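Local atomic coordinates of betaine aldehyde dehydrogenase (Staphylococcus aureus subsp. aureus COL, PDB entry 4QTO), a protein that catalyses the NAD-dependent oxidation of betaine aldehyde to glycine betaine. Residues K460-I468 and A478-S486; G281-A292 and L442-K453. One frame throughout, in Å; residues are numbered along the deposited sequence.

Interaction 1. Residues K460-I468 and A478-S486; sequences KLKLGTVWI and APWGGYKQS. With NA (sodium ion), chain E.
Tyr483 lays its ring against the backbone of Lys462 and Leu463, just ahead of strand 465-468. The bond from its CA to CB heads toward that backbone, and Tyr483 CB lies 3.7 Å from Lys462 O. With CG anti to the carbonyl carbon (chi1 -72°), the ring then spreads beneath the peptide joining Lys462 to Leu463: Leu463 N sits above the ring centre and Lys462 C nearer the rim of the same face. Along one side Tyr483 CD2 meets Lys462 CB at 3.7 Å; along the other Tyr483 CD1 reaches Gly464 N. Next to it, Tyr483 CE1 comes to 3.2 Å from Leu463 O. The hydroxyl at the tip leaves the contact and bonds Glu169 of the second subunit. Further on, Gly464 CA packs on Gly481 O in a CA-H...O contact of 3.2 Å.

Beyond it, Thr465 OG1 lies 3.4 Å from Trp480 CE3, and Trp467 CZ2 comes in to the edge of the Trp480 ring, 4.0 Å from Trp480 CZ3, the two side chains crossing at about a right angle. One water joins Thr465 OG1 to Pro479 O, another Thr465 OG1 to Gly481 N, and a third Lys462 O to Lys484 NZ, which also bonds Ser438 O. Lys484 O binds the sodium ion at 2.3 Å, together with Gly487 O, two waters, and Val273 O of the second subunit. Strand 465-468 itself pairs with a strand of that subunit. Direct contacts are thus van der Waals and C-H...O in kind, while several polar groups are linked by waters or bound to the ion or the second subunit.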
loop_
_atom_site.group_PDB
_atom_site.type_symbol
_atom_site.label_atom_id
_atom_site.label_comp_id
_atom_site.label_asym_id
_atom_site.label_seq_id
_atom_site.Cartn_x
_atom_site.Cartn_y
_atom_site.Cartn_z
ATOM N N LYS A 460 -9.946 2.669 -22.858
ATOM C CA LYS A 460 -9.711 3.844 -23.690
ATOM C C LYS A 460 -10.597 5.062 -23.395
ATOM O O LYS A 460 -10.309 6.159 -23.900
ATOM C CB LYS A 460 -9.813 3.479 -25.173
ATOM C CG LYS A 460 -8.676 2.557 -25.627
ATOM C CD LYS A 460 -8.558 2.565 -27.143
ATOM C CE LYS A 460 -7.263 1.936 -27.641
ATOM N NZ LYS A 460 -7.263 0.465 -27.432
ATOM N N LEU A 461 -11.641 4.896 -22.571
ATOM C CA LEU A 461 -12.511 6.019 -22.221
ATOM C C LEU A 461 -11.870 6.877 -21.159
ATOM O O LEU A 461 -11.407 6.360 -20.124
ATOM C CB LEU A 461 -13.859 5.520 -21.730
ATOM C CG LEU A 461 -14.656 4.715 -22.746
ATOM C CD1 LEU A 461 -15.959 4.216 -22.127
ATOM C CD2 LEU A 461 -14.957 5.553 -23.991
ATOM N N LYS A 462 -11.840 8.187 -21.383
ATOM C CA LYS A 462 -11.259 9.134 -20.401
ATOM C C LYS A 462 -12.313 9.546 -19.387
ATOM O O LYS A 462 -12.880 10.670 -19.443
ATOM C CB LYS A 462 -10.639 10.320 -21.119
ATOM C CG LYS A 462 -9.492 9.882 -22.019
ATOM C CD LYS A 462 -9.162 11.006 -22.986
ATOM C CE LYS A 462 -8.261 10.557 -24.125
ATOM N NZ LYS A 462 -6.952 10.137 -23.590
ATOM N N LEU A 463 -12.578 8.617 -18.465
ATOM C CA LEU A 463 -13.642 8.756 -17.473
ATOM C C LEU A 463 -13.202 8.204 -16.136
ATOM O O LEU A 463 -12.502 7.178 -16.110
ATOM C CB LEU A 463 -14.868 7.907 -17.917
ATOM C CG LEU A 463 -15.492 8.238 -19.270
ATOM C CD1 LEU A 463 -16.508 7.176 -19.668
ATOM C CD2 LEU A 463 -16.112 9.626 -19.229
ATOM N N GLY A 464 -13.621 8.836 -15.042
ATOM C CA GLY A 464 -13.246 8.363 -13.697
ATOM C C GLY A 464 -13.855 7.034 -13.309
ATOM O O GLY A 464 -13.293 6.296 -12.485
ATOM N N THR A 465 -15.032 6.737 -13.844
ATOM C CA THR A 465 -15.708 5.447 -13.598
ATOM C C THR A 465 -16.287 4.937 -14.895
ATOM O O THR A 465 -16.938 5.681 -15.627
ATOM C CB THR A 465 -16.858 5.610 -12.559
ATOM O OG1 THR A 465 -16.330 6.126 -11.322
ATOM C CG2 THR A 465 -17.571 4.297 -12.299
ATOM N N VAL A 466 -16.023 3.665 -15.200
ATOM C CA VAL A 466 -16.618 3.009 -16.375
ATOM C C VAL A 466 -17.344 1.759 -15.912
ATOM O O VAL A 466 -16.752 0.918 -15.236
ATOM C CB VAL A 466 -15.598 2.578 -17.423
ATOM C CG1 VAL A 466 -16.317 1.975 -18.609
ATOM C CG2 VAL A 466 -14.740 3.786 -17.862
ATOM N N TRP A 467 -18.636 1.657 -16.251
ATOM C CA TRP A 467 -19.427 0.485 -15.948
ATOM C C TRP A 467 -19.492 -0.421 -17.187
ATOM O O TRP A 467 -19.702 0.057 -18.312
ATOM C CB TRP A 467 -20.856 0.859 -15.575
ATOM C CG TRP A 467 -20.954 1.774 -14.413
ATOM C CD1 TRP A 467 -20.610 1.493 -13.124
ATOM C CD2 TRP A 467 -21.434 3.118 -14.417
ATOM N NE1 TRP A 467 -20.823 2.579 -12.331
ATOM C CE2 TRP A 467 -21.341 3.593 -13.099
ATOM C CE3 TRP A 467 -21.910 3.984 -15.406
ATOM C CZ2 TRP A 467 -21.731 4.888 -12.744
ATOM C CZ3 TRP A 467 -22.304 5.259 -15.041
ATOM C CH2 TRP A 467 -22.233 5.692 -13.730
ATOM N N ILE A 468 -19.303 -1.712 -16.988
ATOM C CA ILE A 468 -19.469 -2.711 -18.060
ATOM C C ILE A 468 -20.771 -3.428 -17.758
ATOM O O ILE A 468 -20.919 -4.089 -16.724
ATOM C CB ILE A 468 -18.275 -3.665 -18.173
ATOM C CG1 ILE A 468 -17.053 -2.867 -18.675
ATOM C CG2 ILE A 468 -18.635 -4.815 -19.115
ATOM C CD1 ILE A 468 -15.748 -3.632 -18.666
ATOM N N ALA A 478 -14.725 2.631 -3.497
ATOM C CA ALA A 478 -13.993 3.003 -4.738
ATOM C C ALA A 478 -14.066 4.496 -4.992
ATOM O O ALA A 478 -15.124 5.100 -4.824
ATOM C CB ALA A 478 -14.607 2.253 -5.917
ATOM N N PRO A 479 -12.976 5.106 -5.466
ATOM C CA PRO A 479 -12.941 6.549 -5.723
ATOM C C PRO A 479 -13.779 6.961 -6.906
ATOM O O PRO A 479 -13.912 6.206 -7.882
ATOM C CB PRO A 479 -11.476 6.817 -6.009
ATOM C CG PRO A 479 -10.982 5.525 -6.602
ATOM C CD PRO A 479 -11.681 4.462 -5.755
ATOM N N TRP A 480 -14.365 8.143 -6.782
ATOM C CA TRP A 480 -15.268 8.736 -7.771
ATOM C C TRP A 480 -14.811 10.149 -8.093
ATOM O O TRP A 480 -14.542 10.939 -7.170
ATOM C CB TRP A 480 -16.646 8.799 -7.147
ATOM C CG TRP A 480 -17.699 9.474 -7.964
ATOM C CD1 TRP A 480 -17.996 10.806 -8.001
ATOM C CD2 TRP A 480 -18.550 8.842 -8.928
ATOM N NE1 TRP A 480 -18.988 11.036 -8.910
ATOM C CE2 TRP A 480 -19.357 9.847 -9.489
ATOM C CE3 TRP A 480 -18.720 7.517 -9.351
ATOM C CZ2 TRP A 480 -20.313 9.569 -10.465
ATOM C CZ3 TRP A 480 -19.669 7.234 -10.293
ATOM C CH2 TRP A 480 -20.466 8.262 -10.854
ATOM N N GLY A 481 -14.734 10.486 -9.371
ATOM C CA GLY A 481 -14.329 11.830 -9.756
ATOM C C GLY A 481 -14.050 11.931 -11.227
ATOM O O GLY A 481 -14.118 10.935 -11.950
ATOM N N GLY A 482 -13.714 13.129 -11.675
ATOM C CA GLY A 482 -13.615 13.294 -13.100
ATOM C C GLY A 482 -12.319 13.663 -13.731
ATOM O O GLY A 482 -11.477 14.310 -13.098
ATOM N N TYR A 483 -12.127 13.130 -14.929
ATOM C CA TYR A 483 -11.060 13.600 -15.808
ATOM C C TYR A 483 -11.498 14.945 -16.377
ATOM O O TYR A 483 -12.695 15.306 -16.362
ATOM C CB TYR A 483 -10.841 12.635 -16.994
ATOM C CG TYR A 483 -10.195 11.274 -16.795
ATOM C CD1 TYR A 483 -10.564 10.409 -15.758
ATOM C CD2 TYR A 483 -9.227 10.826 -17.698
ATOM C CE1 TYR A 483 -10.003 9.141 -15.624
ATOM C CE2 TYR A 483 -8.663 9.553 -17.575
ATOM C CZ TYR A 483 -9.068 8.720 -16.542
ATOM O OH TYR A 483 -8.541 7.437 -16.400
ATOM N N LYS A 484 -10.547 15.703 -16.919
ATOM C CA LYS A 484 -10.860 16.891 -17.685
ATOM C C LYS A 484 -11.724 17.882 -16.914
ATOM O O LYS A 484 -11.406 18.177 -15.754
ATOM C CB LYS A 484 -11.435 16.435 -19.056
ATOM C CG LYS A 484 -10.445 15.587 -19.879
ATOM C CD LYS A 484 -11.119 14.631 -20.876
ATOM C CE LYS A 484 -12.007 15.367 -21.855
ATOM N NZ LYS A 484 -12.706 14.396 -22.771
ATOM N N GLN A 485 -12.781 18.447 -17.519
ATOM C CA GLN A 485 -13.522 19.498 -16.854
ATOM C C GLN A 485 -14.565 18.975 -15.867
ATOM O O GLN A 485 -15.310 19.769 -15.290
ATOM C CB GLN A 485 -14.107 20.516 -17.813
ATOM C CG GLN A 485 -13.056 21.146 -18.741
ATOM C CD GLN A 485 -13.485 22.477 -19.330
ATOM O OE1 GLN A 485 -14.135 23.262 -18.686
ATOM N NE2 GLN A 485 -13.107 22.720 -20.560
ATOM N N SER A 486 -14.591 17.666 -15.649
ATOM C CA SER A 486 -15.510 17.111 -14.657
ATOM C C SER A 486 -15.024 17.301 -13.228
ATOM O O SER A 486 -15.777 17.060 -12.291
ATOM C CB SER A 486 -15.847 15.660 -14.942
ATOM O OG SER A 486 -16.759 15.593 -16.038
HETATM NA NA NA E . -9.641 18.236 -14.253
HETATM O O HOH W 1 -13.663 12.103 -21.589
HETATM O O HOH W 2 -12.095 7.106 -9.979
HETATM O O HOH W 3 -16.287 5.125 -8.780
HETATM O O HOH W 4 -16.410 8.857 -11.442
HETATM O O HOH W 5 -9.162 15.946 -13.600
HETATM O O HOH W 6 -7.726 18.039 -15.746
#

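Interaction 2. Residues G281-A292 and L442-K453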
loop_
_atom_site.group_PDB
_atom_site.type_symbol
_atom_site.label_atom_id
_atom_site.label_comp_id
_atom_site.label_asym_id
_atom_site.label_seq_id
_atom_site.Cartn_x
_atom_site.Cartn_y
_atom_site.Cartn_z
ATOM N N GLY A 281 -19.847 17.535 -12.564
ATOM C CA GLY A 281 -20.802 16.969 -13.510
ATOM C C GLY A 281 -20.135 16.464 -14.754
ATOM O O GLY A 281 -18.921 16.448 -14.856
ATOM N N GLY A 282 -20.938 16.036 -15.701
ATOM C CA GLY A 282 -20.414 15.456 -16.900
ATOM C C GLY A 282 -21.387 15.342 -18.055
ATOM O O GLY A 282 -22.519 15.724 -17.967
ATOM N N LYS A 283 -20.874 14.856 -19.163
ATOM C CA LYS A 283 -21.658 14.526 -20.378
ATOM C C LYS A 283 -21.329 13.053 -20.535
ATOM O O LYS A 283 -20.420 12.665 -21.283
ATOM C CB LYS A 283 -21.125 15.318 -21.575
ATOM C CG LYS A 283 -21.712 14.913 -22.887
ATOM C CD LYS A 283 -23.225 14.937 -22.866
ATOM C CE LYS A 283 -23.757 16.312 -22.541
ATOM N NZ LYS A 283 -25.199 16.417 -22.854
ATOM N N ASN A 284 -22.087 12.222 -19.816
ATOM C CA ASN A 284 -21.661 10.834 -19.649
ATOM C C ASN A 284 -22.170 9.921 -20.721
ATOM O O ASN A 284 -23.385 9.856 -20.922
ATOM C CB ASN A 284 -22.130 10.377 -18.273
ATOM C CG ASN A 284 -21.762 11.377 -17.193
ATOM O OD1 ASN A 284 -20.609 11.583 -16.891
ATOM N ND2 ASN A 284 -22.781 12.104 -16.697
ATOM N N PRO A 285 -21.253 9.220 -21.403
ATOM C CA PRO A 285 -21.673 8.345 -22.481
ATOM C C PRO A 285 -22.239 7.007 -22.030
ATOM O O PRO A 285 -21.715 6.396 -21.102
ATOM C CB PRO A 285 -20.386 8.151 -23.263
ATOM C CG PRO A 285 -19.313 8.188 -22.231
ATOM C CD PRO A 285 -19.784 9.216 -21.242
ATOM N N ASN A 286 -23.247 6.522 -22.759
ATOM C CA ASN A 286 -23.825 5.188 -22.538
ATOM C C ASN A 286 -23.665 4.515 -23.896
ATOM O O ASN A 286 -24.409 4.818 -24.847
ATOM C CB ASN A 286 -25.263 5.323 -22.103
ATOM C CG ASN A 286 -25.874 4.002 -21.732
ATOM O OD1 ASN A 286 -25.259 2.949 -21.952
ATOM N ND2 ASN A 286 -27.074 4.035 -21.174
ATOM N N ILE A 287 -22.655 3.662 -24.034
ATOM C CA ILE A 287 -22.278 3.073 -25.302
ATOM C C ILE A 287 -22.905 1.679 -25.445
ATOM O O ILE A 287 -22.610 0.775 -24.658
ATOM C CB ILE A 287 -20.744 2.954 -25.390
ATOM C CG1 ILE A 287 -20.095 4.334 -25.239
ATOM C CG2 ILE A 287 -20.313 2.303 -26.680
ATOM C CD1 ILE A 287 -18.597 4.296 -25.075
ATOM N N ILE A 288 -23.719 1.518 -26.475
ATOM C CA ILE A 288 -24.465 0.281 -26.694
ATOM C C ILE A 288 -24.083 -0.356 -28.020
ATOM O O ILE A 288 -24.349 0.191 -29.096
ATOM C CB ILE A 288 -25.961 0.584 -26.630
ATOM C CG1 ILE A 288 -26.340 1.283 -25.307
ATOM C CG2 ILE A 288 -26.775 -0.680 -26.862
ATOM C CD1 ILE A 288 -27.745 1.819 -25.304
ATOM N N PHE A 289 -23.421 -1.498 -27.945
ATOM C CA PHE A 289 -23.031 -2.255 -29.138
ATOM C C PHE A 289 -24.146 -3.144 -29.642
ATOM O O PHE A 289 -25.085 -3.478 -28.898
ATOM C CB PHE A 289 -21.804 -3.094 -28.834
ATOM C CG PHE A 289 -20.524 -2.304 -28.795
ATOM C CD1 PHE A 289 -19.815 -2.090 -29.968
ATOM C CD2 PHE A 289 -20.052 -1.755 -27.628
ATOM C CE1 PHE A 289 -18.652 -1.354 -29.967
ATOM C CE2 PHE A 289 -18.872 -1.023 -27.610
ATOM C CZ PHE A 289 -18.164 -0.824 -28.800
ATOM N N ASP A 290 -24.032 -3.576 -30.907
ATOM C CA ASP A 290 -25.059 -4.432 -31.501
ATOM C C ASP A 290 -25.116 -5.826 -30.881
ATOM O O ASP A 290 -26.072 -6.547 -31.116
ATOM C CB ASP A 290 -25.048 -4.407 -33.041
ATOM C CG ASP A 290 -23.852 -5.016 -33.673
ATOM O OD1 ASP A 290 -23.148 -5.835 -33.028
ATOM O OD2 ASP A 290 -23.634 -4.699 -34.886
ATOM N N ASP A 291 -24.120 -6.180 -30.059
ATOM C CA ASP A 291 -24.125 -7.425 -29.339
ATOM C C ASP A 291 -24.388 -7.283 -27.838
ATOM O O ASP A 291 -24.109 -8.202 -27.063
ATOM C CB ASP A 291 -22.866 -8.251 -29.610
ATOM C CG ASP A 291 -21.594 -7.575 -29.160
ATOM O OD1 ASP A 291 -21.642 -6.420 -28.690
ATOM O OD2 ASP A 291 -20.514 -8.228 -29.277
ATOM N N ALA A 292 -24.920 -6.138 -27.443
ATOM C CA ALA A 292 -25.422 -5.966 -26.111
ATOM C C ALA A 292 -26.670 -6.823 -25.920
ATOM O O ALA A 292 -27.362 -7.181 -26.903
ATOM C CB ALA A 292 -25.819 -4.538 -25.901
ATOM N N LEU A 442 -16.482 12.273 -16.388
ATOM C CA LEU A 442 -16.902 11.720 -15.087
ATOM C C LEU A 442 -17.181 10.228 -15.046
ATOM O O LEU A 442 -16.545 9.477 -14.277
ATOM C CB LEU A 442 -18.122 12.481 -14.549
ATOM C CG LEU A 442 -18.545 12.120 -13.133
ATOM C CD1 LEU A 442 -17.456 12.452 -12.123
ATOM C CD2 LEU A 442 -19.799 12.900 -12.750
ATOM N N ALA A 443 -18.135 9.774 -15.842
ATOM C CA ALA A 443 -18.536 8.357 -15.826
ATOM C C ALA A 443 -19.133 7.955 -17.136
ATOM O O ALA A 443 -19.482 8.813 -17.940
ATOM C CB ALA A 443 -19.561 8.139 -14.717
ATOM N N GLY A 444 -19.264 6.652 -17.350
ATOM C CA GLY A 444 -19.898 6.164 -18.571
ATOM C C GLY A 444 -20.032 4.666 -18.533
ATOM O O GLY A 444 -19.503 4.017 -17.650
ATOM N N ALA A 445 -20.733 4.126 -19.534
ATOM C CA ALA A 445 -20.967 2.684 -19.583
ATOM C C ALA A 445 -20.722 2.119 -20.967
ATOM O O ALA A 445 -20.831 2.823 -21.990
ATOM C CB ALA A 445 -22.404 2.382 -19.223
ATOM N N VAL A 446 -20.427 0.821 -20.981
ATOM C CA VAL A 446 -20.306 0.060 -22.205
ATOM C C VAL A 446 -21.151 -1.189 -22.061
ATOM O O VAL A 446 -20.988 -1.955 -21.096
ATOM C CB VAL A 446 -18.850 -0.393 -22.502
ATOM C CG1 VAL A 446 -18.838 -1.050 -23.884
ATOM C CG2 VAL A 446 -17.892 0.777 -22.419
ATOM N N PHE A 447 -22.088 -1.388 -22.997
ATOM C CA PHE A 447 -22.965 -2.566 -23.030
ATOM C C PHE A 447 -22.578 -3.455 -24.213
ATOM O O PHE A 447 -22.637 -3.014 -25.396
ATOM C CB PHE A 447 -24.440 -2.169 -23.112
ATOM C CG PHE A 447 -24.984 -1.679 -21.818
ATOM C CD1 PHE A 447 -24.803 -0.368 -21.411
ATOM C CD2 PHE A 447 -25.618 -2.551 -20.950
ATOM C CE1 PHE A 447 -25.257 0.066 -20.168
ATOM C CE2 PHE A 447 -26.054 -2.125 -19.701
ATOM C CZ PHE A 447 -25.880 -0.826 -19.302
ATOM N N SER A 448 -22.185 -4.682 -23.896
ATOM C CA SER A 448 -21.863 -5.694 -24.883
ATOM C C SER A 448 -21.729 -7.045 -24.207
ATOM O O SER A 448 -21.170 -7.091 -23.117
ATOM C CB SER A 448 -20.501 -5.394 -25.526
ATOM O OG SER A 448 -20.133 -6.434 -26.437
ATOM N N LYS A 449 -22.212 -8.116 -24.834
ATOM C CA LYS A 449 -22.018 -9.447 -24.276
ATOM C C LYS A 449 -20.573 -9.895 -24.475
ATOM O O LYS A 449 -20.157 -10.866 -23.849
ATOM C CB LYS A 449 -22.986 -10.464 -24.892
ATOM C CG LYS A 449 -24.408 -10.231 -24.441
ATOM C CD LYS A 449 -25.483 -11.111 -25.064
ATOM C CE LYS A 449 -25.810 -10.705 -26.500
ATOM N NZ LYS A 449 -27.008 -11.418 -27.037
ATOM N N ASP A 450 -19.829 -9.210 -25.356
ATOM C CA ASP A 450 -18.431 -9.498 -25.609
ATOM C C ASP A 450 -17.646 -8.728 -24.536
ATOM O O ASP A 450 -17.305 -7.563 -24.707
ATOM C CB ASP A 450 -18.046 -9.032 -27.022
ATOM C CG ASP A 450 -16.583 -9.319 -27.406
ATOM O OD1 ASP A 450 -15.733 -9.606 -26.524
ATOM O OD2 ASP A 450 -16.306 -9.184 -28.615
ATOM N N ILE A 451 -17.338 -9.408 -23.442
ATOM C CA ILE A 451 -16.652 -8.756 -22.317
ATOM C C ILE A 451 -15.238 -8.283 -22.683
ATOM O O ILE A 451 -14.776 -7.238 -22.218
ATOM C CB ILE A 451 -16.662 -9.656 -21.050
ATOM C CG1 ILE A 451 -18.102 -10.136 -20.735
ATOM C CG2 ILE A 451 -16.022 -8.923 -19.881
ATOM C CD1 ILE A 451 -19.112 -9.018 -20.587
ATOM N N GLY A 452 -14.548 -9.025 -23.556
ATOM C CA GLY A 452 -13.228 -8.579 -24.009
ATOM C C GLY A 452 -13.308 -7.233 -24.716
ATOM O O GLY A 452 -12.474 -6.339 -24.504
ATOM N N LYS A 453 -14.311 -7.075 -25.575
ATOM C CA LYS A 453 -14.505 -5.799 -26.276
ATOM C C LYS A 453 -14.855 -4.682 -25.291
ATOM O O LYS A 453 -14.332 -3.571 -25.369
ATOM C CB LYS A 453 -15.599 -5.925 -27.353
ATOM C CG LYS A 453 -15.873 -4.606 -28.081
ATOM C CD LYS A 453 -16.728 -4.816 -29.329
ATOM C CE LYS A 453 -18.138 -5.235 -28.965
ATOM N NZ LYS A 453 -18.891 -5.681 -30.182
HETATM O O HOH W 7 -18.562 12.956 -18.208
HETATM O O HOH W 8 -20.910 -5.232 -31.961
HETATM O O HOH W 9 -17.774 -8.267 -30.438
#
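Phe447, Asp291 and Phe289 bury the most surface where the segments 281-292 and 442-453 meet. The Phe447 ring turns its edge to Ile287 O, while Asn286 OD1 approaches Phe447 CE1 to 3.4 Å with amide and ring planes 44° apart. On the same face of the sheet, helix 294-306 packs against Phe447 through Leu296 and Gln300. Beneath these side chains, strands 285-288 and 443-447 run parallel as neighbours in the seven-stranded sheet of the catalytic domain of the aldehyde dehydrogenase fold. Ile287 bonds through both its N and its O, donating to Ala445 O and accepting from Phe447 N at 2.8 Å. Phe289 N continues the pattern to Phe447 O. The Phe289 ring meets Val446 CG1 at its edge, 3.7 Å from Phe289 CE2, and carries Lys453 CE over one face in a CH-pi contact, 3.9 Å from the centroid. From there Lys453 NZ reaches the Asp291 carboxylate in a salt bridge, with both bonds weak. With CG set between the backbone N and the carbonyl carbon (chi1 63°), the Asp291 carboxylate is turned to Ser448, and Asp291 OD1 accepts from Ser448 OG at 2.7 Å, from above the carboxylate plane. Ser448 OG in turn accepts from Asp450 N, forming an ST turn just ahead of the helix capped by Asp450.

From the N terminus, the chain first lays down 281-292, and interaction 2 closes only after a long excursion of about 150 residues, when 442-453 returns beside it. Helix 451-460 then leads into strand 465-468, which takes its place at the other side of strand 443-447, with Trp467 O bonded to Val446 N. Interaction 1 closes a short loop of nine residues as 478-486 folds back on 460-468. The two contacts follow in series, neither nesting nor crossing, yet they touch: Ser486 OG reaches Gly281 O, and Gly481 packs on Leu442. Together they tie the catalytic-domain sheet to the sodium-binding loop and the second subunit.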